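Local coordinates for protein D-aminoacyl-tRNA deacylase (Archaeoglobus fulgidus, PDB 1YQE) that probably hydrolyses D-aminoacyl-tRNAs to free tRNA and D-amino acids, a zinc-dependent clearance reaction that limits the toxicity of mischarged tRNA, at residues Ser108-Ser113 / Ser146-Pro151; Phe218-Phe223 / Glu247-Ser252; Lys118-Ala123 / Glu175-Ala180; Cys10-Thr15 / Ile48-Glu53; Glu135-Val140 / Arg202-Met207. One frame throughout, in Å; residues are numbered along the deposited sequence.

In the fold
Contact 4 comes first along the chain and joins two parallel strands of the eight-strand mixed sheet. Contacts 1, 3 and 5 follow with alternating segments, so the middle of the chain is interwoven; contact 2 comes last. Contact 3 pairs helix 114-125, which lies on the mixed sheet, with helix 167-182. Contact 5 joins the two sheets, bringing edge strand 135-138 against helix 201-209 of the four-strand parallel sheet. The centres of contacts 3 and 5 are about 15 Å apart, and the two touch through K118, V121, F136 and M207. Contact 2, about 35 Å from contact 4 between centres, touches contact 1 through L109 and F218. Pyrophosphate is bound nearest to contact 4.

Contact 1: Ser108-Ser113 / Ser146-Pro151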
# COMPACT_ATOMS: atom_id res chain seq x y z
N SER A 108 -8.26 3.05 -13.32
CA SER A 108 -8.96 2.25 -12.32
C SER A 108 -8.05 2.16 -11.09
O SER A 108 -6.85 1.94 -11.21
CB SER A 108 -9.26 0.86 -12.87
OG SER A 108 -10.10 0.13 -11.99
N LEU A 109 -8.63 2.33 -9.91
CA LEU A 109 -7.87 2.30 -8.67
C LEU A 109 -8.36 1.25 -7.69
O LEU A 109 -9.56 1.00 -7.59
CB LEU A 109 -7.95 3.68 -8.00
CG LEU A 109 -7.47 4.91 -8.77
CD1 LEU A 109 -7.89 6.18 -8.03
CD2 LEU A 109 -5.96 4.84 -8.93
N ALA A 110 -7.43 0.63 -6.97
CA ALA A 110 -7.80 -0.37 -5.97
C ALA A 110 -8.15 0.38 -4.69
O ALA A 110 -7.67 1.49 -4.45
CB ALA A 110 -6.64 -1.33 -5.72
N LYS A 111 -9.01 -0.22 -3.87
CA LYS A 111 -9.40 0.39 -2.61
C LYS A 111 -8.20 0.36 -1.65
O LYS A 111 -7.67 -0.70 -1.35
CB LYS A 111 -10.57 -0.41 -2.00
CG LYS A 111 -11.04 0.04 -0.62
CD LYS A 111 -11.81 1.34 -0.66
CE LYS A 111 -12.55 1.58 0.65
NZ LYS A 111 -13.33 2.84 0.65
N PRO A 112 -7.75 1.53 -1.18
CA PRO A 112 -6.60 1.55 -0.26
C PRO A 112 -6.98 1.18 1.18
O PRO A 112 -8.15 1.05 1.50
CB PRO A 112 -6.09 2.99 -0.37
CG PRO A 112 -7.35 3.76 -0.61
CD PRO A 112 -8.10 2.90 -1.60
N SER A 113 -5.97 1.01 2.02
CA SER A 113 -6.18 0.69 3.44
C SER A 113 -5.21 1.61 4.19
O SER A 113 -4.22 1.17 4.76
CB SER A 113 -5.84 -0.78 3.71
OG SER A 113 -6.29 -1.17 5.00
N SER A 146 -5.92 -3.50 -10.32
CA SER A 146 -6.74 -2.32 -10.10
C SER A 146 -8.14 -2.69 -9.62
O SER A 146 -8.80 -1.90 -8.94
CB SER A 146 -6.85 -1.50 -11.38
OG SER A 146 -7.46 -2.26 -12.40
N GLU A 147 -8.58 -3.89 -9.96
CA GLU A 147 -9.92 -4.33 -9.60
C GLU A 147 -10.00 -5.03 -8.25
O GLU A 147 -10.25 -6.23 -8.18
CB GLU A 147 -10.48 -5.23 -10.70
CG GLU A 147 -10.28 -4.66 -12.10
CD GLU A 147 -10.77 -3.23 -12.25
OE1 GLU A 147 -11.99 -2.99 -12.10
OE2 GLU A 147 -9.95 -2.33 -12.52
N ILE A 148 -9.77 -4.28 -7.18
CA ILE A 148 -9.83 -4.80 -5.82
C ILE A 148 -10.75 -3.86 -5.04
O ILE A 148 -10.48 -2.66 -4.97
CB ILE A 148 -8.43 -4.81 -5.15
CG1 ILE A 148 -7.45 -5.66 -5.97
CG2 ILE A 148 -8.55 -5.34 -3.72
CD1 ILE A 148 -7.81 -7.15 -6.05
N SER A 149 -11.83 -4.40 -4.49
CA SER A 149 -12.80 -3.61 -3.74
C SER A 149 -12.53 -3.60 -2.25
O SER A 149 -12.90 -2.66 -1.55
CB SER A 149 -14.22 -4.15 -3.98
OG SER A 149 -14.62 -3.92 -5.31
N LYS A 150 -11.90 -4.65 -1.75
CA LYS A 150 -11.57 -4.72 -0.33
C LYS A 150 -10.39 -3.79 -0.11
O LYS A 150 -9.54 -3.64 -0.99
CB LYS A 150 -11.18 -6.14 0.06
CG LYS A 150 -12.36 -7.08 0.32
CD LYS A 150 -13.01 -6.78 1.66
CE LYS A 150 -14.29 -7.59 1.85
NZ LYS A 150 -14.04 -9.04 1.72
N PRO A 151 -10.32 -3.13 1.07
CA PRO A 151 -9.18 -2.24 1.31
C PRO A 151 -7.89 -3.05 1.16
O PRO A 151 -7.82 -4.20 1.58
CB PRO A 151 -9.41 -1.78 2.75
CG PRO A 151 -10.93 -1.74 2.84
CD PRO A 151 -11.32 -3.03 2.15
O HOH W 1 -11.12 -0.54 -9.50
O HOH W 2 -11.59 -0.20 -6.33
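S108 and E147 make the main side-chain bond between these two irregular loops. S108 OG, anti to its backbone N (chi1 -172°), reaches E147 OE2 at 2.5 Å and meets it on the syn side, some 20° out of the carboxylate plane. The CB of E147 points away from the other loop, but the bend at chi2 brings CD round and the carboxylate comes nearer. S146 OG makes a very short bond to the same oxygen, somewhat doubtful in detail. Two hydroxyls thus appear to converge on OE2, and serine suits both places because it is small and can donate. S146 OG has a further bond to the backbone N of K105.

Backbone pairing adds one direct bond: K111 N donates to I148 O at 3.1 Å. Water takes up much of the rest: one molecule lies 2.8 Å from S108 OG and 2.7 Å from S146 O, while a second bridges L109 O and I148 O.

The remaining contacts are van der Waals and weak CA-H...O contacts, such as P151 CA to K111 O at 3.4 Å. A110 CB rests 4.0 Å from I148 CB, its small methyl letting the loops lie close. K111 CG lies 3.9 Å from P151 CG, while its NZ runs on to L237 O and E239. P151 CB is 3.8 Å from S113 CB.

E147 is the centre of an inverse gamma turn, a local kink in loop 146-151, which leads into strand 152-159 of the mixed sheet beside the loop leading into helix 114-125.

Contact 2: Phe218-Phe223 / Glu247-Ser252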
# COMPACT_ATOMS: atom_id res chain seq x y z
N PHE A 218 -0.16 10.17 -6.56
CA PHE A 218 0.09 10.25 -7.99
C PHE A 218 1.36 11.04 -8.33
O PHE A 218 1.50 12.21 -7.99
CB PHE A 218 -1.13 10.85 -8.68
CG PHE A 218 -2.39 10.07 -8.42
CD1 PHE A 218 -2.52 8.77 -8.89
CD2 PHE A 218 -3.41 10.62 -7.65
CE1 PHE A 218 -3.66 8.02 -8.60
CE2 PHE A 218 -4.55 9.87 -7.35
CZ PHE A 218 -4.67 8.58 -7.82
N ALA A 219 2.29 10.36 -8.99
CA ALA A 219 3.56 10.95 -9.38
C ALA A 219 3.42 12.02 -10.45
O ALA A 219 2.42 12.08 -11.16
CB ALA A 219 4.50 9.86 -9.88
N LYS A 220 4.45 12.85 -10.55
CA LYS A 220 4.46 13.92 -11.54
C LYS A 220 4.26 13.39 -12.96
O LYS A 220 3.70 14.09 -13.80
CB LYS A 220 5.78 14.70 -11.44
CG LYS A 220 6.08 15.57 -12.65
CD LYS A 220 7.20 16.57 -12.36
CE LYS A 220 7.89 17.00 -13.65
NZ LYS A 220 6.92 17.39 -14.71
N TYR A 221 4.69 12.15 -13.23
CA TYR A 221 4.53 11.62 -14.59
C TYR A 221 3.07 11.34 -14.96
O TYR A 221 2.75 11.06 -16.12
CB TYR A 221 5.40 10.36 -14.81
CG TYR A 221 5.02 9.12 -14.03
CD1 TYR A 221 3.87 8.40 -14.35
CD2 TYR A 221 5.81 8.65 -12.98
CE1 TYR A 221 3.52 7.24 -13.65
CE2 TYR A 221 5.47 7.50 -12.27
CZ TYR A 221 4.32 6.80 -12.61
OH TYR A 221 3.96 5.66 -11.92
N THR A 222 2.17 11.46 -13.98
CA THR A 222 0.74 11.23 -14.23
C THR A 222 -0.05 12.53 -14.43
O THR A 222 -1.21 12.49 -14.84
CB THR A 222 0.09 10.48 -13.05
OG1 THR A 222 -0.03 11.37 -11.93
CG2 THR A 222 0.92 9.28 -12.64
N PHE A 223 0.58 13.68 -14.15
CA PHE A 223 -0.10 14.98 -14.25
C PHE A 223 -0.97 15.21 -15.48
O PHE A 223 -2.13 15.62 -15.35
CB PHE A 223 0.90 16.14 -14.15
CG PHE A 223 1.50 16.34 -12.78
CD1 PHE A 223 1.04 15.63 -11.68
CD2 PHE A 223 2.53 17.27 -12.60
CE1 PHE A 223 1.58 15.84 -10.41
CE2 PHE A 223 3.09 17.48 -11.34
CZ PHE A 223 2.61 16.76 -10.24
N GLU A 247 4.39 20.79 -3.25
CA GLU A 247 4.50 22.14 -3.80
C GLU A 247 5.67 22.41 -4.74
O GLU A 247 5.63 23.37 -5.51
CB GLU A 247 4.49 23.18 -2.66
CG GLU A 247 5.60 23.06 -1.63
CD GLU A 247 5.25 22.14 -0.48
OE1 GLU A 247 5.09 20.93 -0.70
OE2 GLU A 247 5.12 22.65 0.66
N LYS A 248 6.69 21.57 -4.69
CA LYS A 248 7.85 21.77 -5.56
C LYS A 248 7.71 20.93 -6.83
O LYS A 248 8.48 21.09 -7.78
CB LYS A 248 9.13 21.40 -4.81
CG LYS A 248 10.39 21.51 -5.66
CD LYS A 248 11.66 21.29 -4.84
CE LYS A 248 11.87 22.39 -3.81
NZ LYS A 248 13.19 22.26 -3.12
N SER A 249 6.72 20.04 -6.84
CA SER A 249 6.50 19.16 -7.97
C SER A 249 5.30 19.56 -8.83
O SER A 249 5.37 19.54 -10.06
CB SER A 249 6.31 17.72 -7.47
OG SER A 249 6.16 16.81 -8.54
N VAL A 250 4.20 19.94 -8.18
CA VAL A 250 2.99 20.33 -8.90
C VAL A 250 3.13 21.66 -9.64
O VAL A 250 3.76 22.60 -9.16
CB VAL A 250 1.78 20.43 -7.95
CG1 VAL A 250 1.60 19.12 -7.18
CG2 VAL A 250 1.96 21.60 -6.99
N ASN A 251 2.53 21.73 -10.83
CA ASN A 251 2.55 22.96 -11.61
C ASN A 251 1.17 23.59 -11.50
O ASN A 251 0.25 22.99 -10.94
CB ASN A 251 2.89 22.67 -13.08
CG ASN A 251 2.06 21.55 -13.66
OD1 ASN A 251 0.84 21.53 -13.52
ND2 ASN A 251 2.72 20.61 -14.33
N SER A 252 1.01 24.80 -12.02
CA SER A 252 -0.27 25.48 -11.93
C SER A 252 -1.39 24.72 -12.63
O SER A 252 -2.56 24.82 -12.24
CB SER A 252 -0.16 26.90 -12.50
OG SER A 252 0.66 26.91 -13.65
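K220 and S249 mark the closest backbone approach, their CA atoms 6.7 Å apart, and no hydrogen bond joins the two segments. Residues 220-223 have helical torsions without the regular bonds, but the turn is closed locally: A219 O accepts from both T222 N and T222 OG1. In the four-strand parallel alpha/beta sheet, 218-223 runs from the end of strand 212-218 into a loop, and 247-252 is the loop after strand 242-245; each leads into the helix that comes next in the chain.

F223 carries the contact. Its CB already points toward the other loop, chi1 (-71°) sets CG anti to the carbonyl carbon, and the CE2 and CZ edge of the ring then meets S249 and V250. K220 CA of its own turn lies over the centre of one face, 3.5 Å above the plane. S249 O comes to the ring edge, 3.3 Å from CE2, where the slightly positive aromatic hydrogens suit a carbonyl oxygen. S249 OG, bonded to the backbone N of G196, also lies 3.6 Å from K220 CB. An alanine in place of F223 would probably open a gap beside S249 and V250 and leave K220 CA without its aromatic floor.

N251 sends ND2 to within 3.8 Å of F223 CD2, its amide turned 73° from the ring, while its OD1 caps V254 N at the start of helix 252-265. The ring atom CZ of F223, next to CE2, lies 4.0 Å from V250 CG1.

Contact 3: Lys118-Ala123 / Glu175-Ala180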
# COMPACT_ATOMS: atom_id res chain seq x y z
N LYS A 118 -0.43 2.90 7.52
CA LYS A 118 0.22 3.78 8.48
C LYS A 118 0.78 3.01 9.67
O LYS A 118 1.93 3.20 10.06
CB LYS A 118 -0.76 4.84 8.99
CG LYS A 118 -0.17 5.83 10.01
CD LYS A 118 0.89 6.75 9.39
CE LYS A 118 1.30 7.87 10.36
NZ LYS A 118 2.23 8.86 9.73
N ASN A 119 -0.04 2.15 10.27
CA ASN A 119 0.40 1.38 11.42
C ASN A 119 1.57 0.46 11.05
O ASN A 119 2.47 0.22 11.86
CB ASN A 119 -0.78 0.59 11.99
CG ASN A 119 -1.81 1.50 12.63
OD1 ASN A 119 -1.45 2.47 13.29
ND2 ASN A 119 -3.09 1.21 12.44
N TYR A 120 1.55 -0.03 9.82
CA TYR A 120 2.63 -0.88 9.34
C TYR A 120 3.93 -0.06 9.27
O TYR A 120 4.97 -0.49 9.75
CB TYR A 120 2.32 -1.42 7.94
CG TYR A 120 3.51 -2.07 7.28
CD1 TYR A 120 3.87 -3.38 7.58
CD2 TYR A 120 4.31 -1.36 6.37
CE1 TYR A 120 4.98 -3.99 6.98
CE2 TYR A 120 5.42 -1.96 5.77
CZ TYR A 120 5.75 -3.27 6.08
OH TYR A 120 6.84 -3.88 5.50
N VAL A 121 3.86 1.11 8.66
CA VAL A 121 5.04 1.95 8.52
C VAL A 121 5.65 2.36 9.86
O VAL A 121 6.87 2.35 10.01
CB VAL A 121 4.72 3.21 7.68
CG1 VAL A 121 5.89 4.19 7.72
CG2 VAL A 121 4.42 2.79 6.25
N LEU A 122 4.81 2.71 10.83
CA LEU A 122 5.34 3.10 12.13
C LEU A 122 5.96 1.90 12.86
O LEU A 122 6.94 2.06 13.60
CB LEU A 122 4.25 3.74 12.99
CG LEU A 122 3.70 5.07 12.45
CD1 LEU A 122 2.64 5.59 13.41
CD2 LEU A 122 4.83 6.09 12.29
N ALA A 123 5.40 0.71 12.64
CA ALA A 123 5.91 -0.51 13.27
C ALA A 123 7.23 -0.90 12.60
O ALA A 123 8.09 -1.51 13.22
CB ALA A 123 4.90 -1.64 13.14
N GLU A 175 7.02 -9.00 11.08
CA GLU A 175 6.77 -8.45 12.41
C GLU A 175 5.99 -7.14 12.31
O GLU A 175 5.07 -6.90 13.09
CB GLU A 175 8.08 -8.20 13.16
CG GLU A 175 8.68 -9.44 13.81
CD GLU A 175 9.87 -9.10 14.70
OE1 GLU A 175 9.81 -8.08 15.41
OE2 GLU A 175 10.85 -9.87 14.69
N ALA A 176 6.38 -6.30 11.36
CA ALA A 176 5.69 -5.02 11.19
C ALA A 176 4.25 -5.28 10.78
O ALA A 176 3.34 -4.59 11.24
CB ALA A 176 6.41 -4.17 10.14
N MET A 177 4.03 -6.29 9.94
CA MET A 177 2.67 -6.63 9.52
C MET A 177 1.84 -7.10 10.71
O MET A 177 0.68 -6.71 10.85
CB MET A 177 2.68 -7.74 8.48
CG MET A 177 3.18 -7.35 7.11
SD MET A 177 2.97 -8.75 5.97
CE MET A 177 1.56 -8.24 5.05
N LEU A 178 2.42 -7.94 11.56
CA LEU A 178 1.68 -8.42 12.72
C LEU A 178 1.26 -7.26 13.61
O LEU A 178 0.15 -7.25 14.13
CB LEU A 178 2.51 -9.43 13.52
CG LEU A 178 1.80 -10.11 14.69
CD1 LEU A 178 0.51 -10.78 14.21
CD2 LEU A 178 2.72 -11.14 15.33
N ASP A 179 2.16 -6.29 13.79
CA ASP A 179 1.85 -5.11 14.61
C ASP A 179 0.74 -4.29 13.97
O ASP A 179 -0.12 -3.74 14.66
CB ASP A 179 3.08 -4.22 14.78
CG ASP A 179 4.08 -4.78 15.77
OD1 ASP A 179 3.76 -5.79 16.44
OD2 ASP A 179 5.17 -4.21 15.88
N ALA A 180 0.76 -4.21 12.64
CA ALA A 180 -0.26 -3.45 11.92
C ALA A 180 -1.61 -4.15 12.07
O ALA A 180 -2.63 -3.51 12.29
CB ALA A 180 0.11 -3.35 10.45
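A176 meets Y120 first: its CB lies 3.5 Å from Y120 CE1, and also packs 4.2 Å from A123 CB. A small residue suits this close approach, since the axes of segments 118-123 and 175-180 come within 7.9 Å, at 134° between their N-to-C directions.

M177 follows, with its CA in the plane of the Y120 ring, at the edge. Its flexible chain crosses the ring obliquely, CG reaching 3.8 Å from Y120 CE1, and continues to I20 and L24 of helix 15-24. The CB of Y120 does not point at the opposing helix, but with CG anti to the backbone N (chi1 168°) the end of the side chain comes nearer to A176 and M177; the ring also stacks edge-to-face with Y155. Helix 114-125 lies on the mixed sheet of this alpha/beta fold, where Y120 and V121 touch V91 of strand 88-92, and helix 167-182 packs beside it.

D179 presents its CB to A123 CB at 3.6 Å, while its OD2 forms a salt bridge with R127 NH2. A180 comes last, its CB 3.9 Å from Y120 CB. So small a residue lets the backbones approach to 4.6 Å between the CA atoms of A180 and Y120, and N119 CB packs near A180 CA.

Contact 4: Cys10-Thr15 / Ile48-Glu53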
# COMPACT_ATOMS: atom_id res chain seq x y z
N CYS A 10 -0.03 -13.75 -0.81
CA CYS A 10 1.27 -13.86 -1.46
C CYS A 10 1.20 -14.78 -2.68
O CYS A 10 0.23 -15.52 -2.87
CB CYS A 10 2.33 -14.38 -0.48
SG CYS A 10 2.03 -16.05 0.16
N SER A 11 2.24 -14.72 -3.51
CA SER A 11 2.32 -15.54 -4.71
C SER A 11 3.24 -16.74 -4.47
O SER A 11 4.31 -16.61 -3.89
CB SER A 11 2.85 -14.70 -5.87
OG SER A 11 2.88 -15.44 -7.08
N GLU A 12 2.81 -17.91 -4.93
CA GLU A 12 3.59 -19.12 -4.76
C GLU A 12 4.98 -19.03 -5.40
O GLU A 12 5.93 -19.62 -4.90
CB GLU A 12 2.83 -20.32 -5.34
CG GLU A 12 1.67 -20.77 -4.44
CD GLU A 12 0.83 -21.88 -5.05
OE1 GLU A 12 1.40 -22.88 -5.54
OE2 GLU A 12 -0.42 -21.75 -5.02
N SER A 13 5.09 -18.26 -6.48
CA SER A 13 6.37 -18.10 -7.16
C SER A 13 7.17 -16.86 -6.78
O SER A 13 8.15 -16.53 -7.43
CB SER A 13 6.16 -18.10 -8.68
OG SER A 13 5.29 -17.06 -9.08
N ASP A 14 6.75 -16.17 -5.72
CA ASP A 14 7.46 -14.97 -5.27
C ASP A 14 8.32 -15.27 -4.05
O ASP A 14 7.80 -15.49 -2.95
CB ASP A 14 6.46 -13.85 -4.93
CG ASP A 14 7.14 -12.51 -4.67
OD1 ASP A 14 8.06 -12.44 -3.82
OD2 ASP A 14 6.75 -11.51 -5.32
N THR A 15 9.63 -15.27 -4.24
CA THR A 15 10.56 -15.55 -3.14
C THR A 15 10.33 -14.66 -1.92
O THR A 15 10.28 -15.15 -0.79
CB THR A 15 12.02 -15.36 -3.60
OG1 THR A 15 12.30 -16.26 -4.68
CG2 THR A 15 12.98 -15.64 -2.46
N ILE A 48 -3.93 -16.14 5.87
CA ILE A 48 -2.89 -16.07 4.85
C ILE A 48 -3.42 -16.86 3.65
O ILE A 48 -3.99 -17.94 3.81
CB ILE A 48 -1.57 -16.73 5.30
CG1 ILE A 48 -0.99 -16.00 6.52
CG2 ILE A 48 -0.56 -16.68 4.14
CD1 ILE A 48 0.29 -16.63 7.06
N ALA A 49 -3.23 -16.32 2.46
CA ALA A 49 -3.69 -17.00 1.25
C ALA A 49 -2.57 -17.02 0.22
O ALA A 49 -1.92 -16.00 -0.02
CB ALA A 49 -4.92 -16.32 0.68
N GLU A 50 -2.37 -18.18 -0.38
CA GLU A 50 -1.34 -18.36 -1.38
C GLU A 50 -2.03 -18.62 -2.71
O GLU A 50 -2.98 -19.40 -2.78
CB GLU A 50 -0.44 -19.53 -0.99
CG GLU A 50 0.97 -19.46 -1.52
CD GLU A 50 1.92 -20.36 -0.75
OE1 GLU A 50 3.12 -20.37 -1.07
OE2 GLU A 50 1.46 -21.06 0.18
N THR A 51 -1.56 -17.95 -3.76
CA THR A 51 -2.14 -18.11 -5.09
C THR A 51 -1.01 -18.30 -6.09
O THR A 51 0.11 -17.85 -5.85
CB THR A 51 -2.96 -16.87 -5.50
OG1 THR A 51 -3.53 -17.08 -6.80
CG2 THR A 51 -2.07 -15.63 -5.54
N LYS A 52 -1.29 -18.97 -7.20
CA LYS A 52 -0.28 -19.20 -8.22
C LYS A 52 -0.27 -18.04 -9.21
O LYS A 52 0.57 -17.98 -10.10
CB LYS A 52 -0.54 -20.52 -8.96
CG LYS A 52 -0.25 -21.76 -8.11
CD LYS A 52 -0.23 -23.05 -8.94
CE LYS A 52 -1.62 -23.45 -9.40
NZ LYS A 52 -2.49 -23.82 -8.25
N GLU A 53 -1.21 -17.13 -9.05
CA GLU A 53 -1.31 -15.97 -9.93
C GLU A 53 -0.27 -14.91 -9.61
O GLU A 53 0.14 -14.75 -8.45
CB GLU A 53 -2.68 -15.32 -9.83
CG GLU A 53 -3.85 -16.23 -10.15
CD GLU A 53 -5.17 -15.51 -9.98
OE1 GLU A 53 -6.23 -16.14 -10.18
OE2 GLU A 53 -5.15 -14.31 -9.64
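E12 turns its CG anti to the carbonyl carbon (chi1 -75°), whereas E50 has CG anti to its backbone N (chi1 -153°), and this brings the two CG atoms to 3.3 Å, a tight approach. The chains cross at about a right angle with their carboxylate planes 77° apart. E50 is held by K21, Q18 and Y41, and K21 would probably offset the like charges of the two glutamates. The extended E12 chain then sets OE2 3.1 Å from K52 CG and 4.4 Å from K52 NZ, too long for a salt bridge but close enough for attraction. An alanine at E12 would probably leave a gap beside E50 CG and deprive the K52 ammonium of its neighbouring negative charge.

Beneath these side chains lies parallel pairing. C10 N donates to A49 O at 3.0 Å and T51 N to C10 O at 3.1 Å, and E12 N continues the ladder to T51 O at 2.9 Å. T51 OG1 accepts from E53 N two residues on, an ST turn just where strand 47-51 ends. S11 to D14 form a type I beta turn, and D14 caps G17 N of helix 15-24.

Strands 6-11 and 47-51 therefore finish together beside the pyrophosphate pocket: D14 OD2 also holds R79 N, R79 and R54 line that pocket, and the side chain of S11 lies about 8 Å from the bound pyrophosphate.

Contact 5: Glu135-Val140 / Arg202-Met207; sequences EFTMEV and RQTEIM
T204 is the residue that fastens helix to strand: its OG1 accepts from M138 N at 2.9 Å, with the N-H pointing almost straight at it (170°). With chi1 at -66°, OG1 sits anti to the carbonyl carbon, beside the backbone N, where it also bonds to A200 O one turn back. That same torsion leaves CG2 anti to the backbone N, facing the strand, and it comes 4.0 Å from F136 CE2 and 3.9 Å from F136 O. A threonine serves well here, its hydroxyl polar on one branch and its methyl apolar on the other. The F136 ring runs on to V121 and L124 of helix 114-125.

Strand 135-138 is one of the two edge strands of the mixed sheet, and helix 201-209 is the crossover helix between strands 189-194 and 212-218 of the parallel sheet, so the contact joins the two sheets of this alpha/beta fold. The axes of strand 135-138 and of segment 202-207 come within 7.2 Å and cross at 112°.

M138 and M207 adopt the same folded shape, bent at chi2 and chi3, and cross at about a right angle. M138 CG lies 3.7 Å from M207 CG, and the M138 sulphur SD is 3.9 Å from M207 CE; supple thioether chains suit such an interlock. Within the helix, R202 grips E205 side-on, NE to OE1 at 2.9 Å and NH2 to OE2 at 3.1 Å, and E205 OE1 is shared with K276.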
# COMPACT_ATOMS: atom_id res chain seq x y z
N GLU A 135 16.45 0.94 3.57
CA GLU A 135 15.79 2.21 3.75
C GLU A 135 14.32 2.03 3.44
O GLU A 135 13.95 1.18 2.64
CB GLU A 135 16.40 3.24 2.80
CG GLU A 135 15.86 4.65 2.95
CD GLU A 135 16.55 5.64 2.03
OE1 GLU A 135 17.79 5.79 2.13
OE2 GLU A 135 15.85 6.26 1.20
N PHE A 136 13.46 2.80 4.11
CA PHE A 136 12.03 2.71 3.84
C PHE A 136 11.60 3.82 2.91
O PHE A 136 12.12 4.94 2.97
CB PHE A 136 11.19 2.83 5.11
CG PHE A 136 9.74 3.10 4.82
CD1 PHE A 136 8.93 2.10 4.29
CD2 PHE A 136 9.22 4.38 4.97
CE1 PHE A 136 7.62 2.37 3.90
CE2 PHE A 136 7.90 4.66 4.58
CZ PHE A 136 7.11 3.64 4.05
N THR A 137 10.63 3.53 2.05
CA THR A 137 10.11 4.53 1.15
C THR A 137 8.73 4.13 0.65
O THR A 137 8.41 2.95 0.49
CB THR A 137 11.03 4.74 -0.07
OG1 THR A 137 10.59 5.89 -0.81
CG2 THR A 137 11.01 3.52 -0.99
N MET A 138 7.90 5.14 0.42
CA MET A 138 6.58 4.91 -0.12
C MET A 138 6.82 4.81 -1.62
O MET A 138 7.87 5.20 -2.12
CB MET A 138 5.67 6.10 0.15
CG MET A 138 5.17 6.23 1.57
SD MET A 138 4.11 4.86 2.04
CE MET A 138 2.64 5.21 1.08
N GLU A 139 5.84 4.25 -2.32
CA GLU A 139 5.87 4.17 -3.77
C GLU A 139 4.55 4.80 -4.15
O GLU A 139 3.55 4.62 -3.44
CB GLU A 139 5.89 2.72 -4.26
CG GLU A 139 7.25 2.06 -4.32
CD GLU A 139 7.17 0.67 -4.91
OE1 GLU A 139 6.74 0.55 -6.08
OE2 GLU A 139 7.52 -0.30 -4.21
N VAL A 140 4.52 5.55 -5.24
CA VAL A 140 3.27 6.16 -5.66
C VAL A 140 2.35 5.04 -6.13
O VAL A 140 2.78 3.89 -6.27
CB VAL A 140 3.49 7.14 -6.83
CG1 VAL A 140 4.33 8.32 -6.37
CG2 VAL A 140 4.17 6.41 -7.98
N ARG A 202 8.36 13.42 -0.25
CA ARG A 202 7.60 14.20 0.72
C ARG A 202 6.62 13.29 1.47
O ARG A 202 6.57 13.30 2.70
CB ARG A 202 6.82 15.33 0.03
CG ARG A 202 7.67 16.34 -0.76
CD ARG A 202 8.54 17.21 0.13
NE ARG A 202 9.71 16.50 0.65
CZ ARG A 202 10.72 16.09 -0.10
NH1 ARG A 202 10.73 16.31 -1.40
NH2 ARG A 202 11.74 15.44 0.46
N GLN A 203 5.85 12.51 0.72
CA GLN A 203 4.88 11.60 1.32
C GLN A 203 5.53 10.59 2.26
O GLN A 203 4.96 10.23 3.28
CB GLN A 203 4.08 10.88 0.23
CG GLN A 203 3.22 11.80 -0.62
CD GLN A 203 3.92 12.23 -1.90
OE1 GLN A 203 5.09 12.60 -1.89
NE2 GLN A 203 3.19 12.20 -3.01
N THR A 204 6.73 10.14 1.92
CA THR A 204 7.45 9.19 2.76
C THR A 204 7.78 9.84 4.11
O THR A 204 7.62 9.21 5.16
CB THR A 204 8.77 8.73 2.08
OG1 THR A 204 8.45 7.97 0.91
CG2 THR A 204 9.60 7.88 3.02
N GLU A 205 8.24 11.09 4.08
CA GLU A 205 8.58 11.80 5.31
C GLU A 205 7.30 12.01 6.13
O GLU A 205 7.31 11.91 7.36
CB GLU A 205 9.22 13.15 4.97
CG GLU A 205 10.40 13.03 4.02
CD GLU A 205 10.91 14.38 3.54
OE1 GLU A 205 10.08 15.28 3.29
OE2 GLU A 205 12.14 14.53 3.39
N ILE A 206 6.21 12.31 5.45
CA ILE A 206 4.94 12.52 6.12
C ILE A 206 4.47 11.22 6.78
O ILE A 206 3.94 11.24 7.90
CB ILE A 206 3.86 13.06 5.13
CG1 ILE A 206 4.18 14.53 4.80
CG2 ILE A 206 2.45 12.94 5.73
CD1 ILE A 206 3.34 15.13 3.68
N MET A 207 4.67 10.09 6.11
CA MET A 207 4.27 8.79 6.66
C MET A 207 5.08 8.42 7.90
O MET A 207 4.55 7.83 8.85
CB MET A 207 4.46 7.69 5.61
CG MET A 207 3.42 7.67 4.51
SD MET A 207 1.78 7.24 5.19
CE MET A 207 1.88 5.47 5.23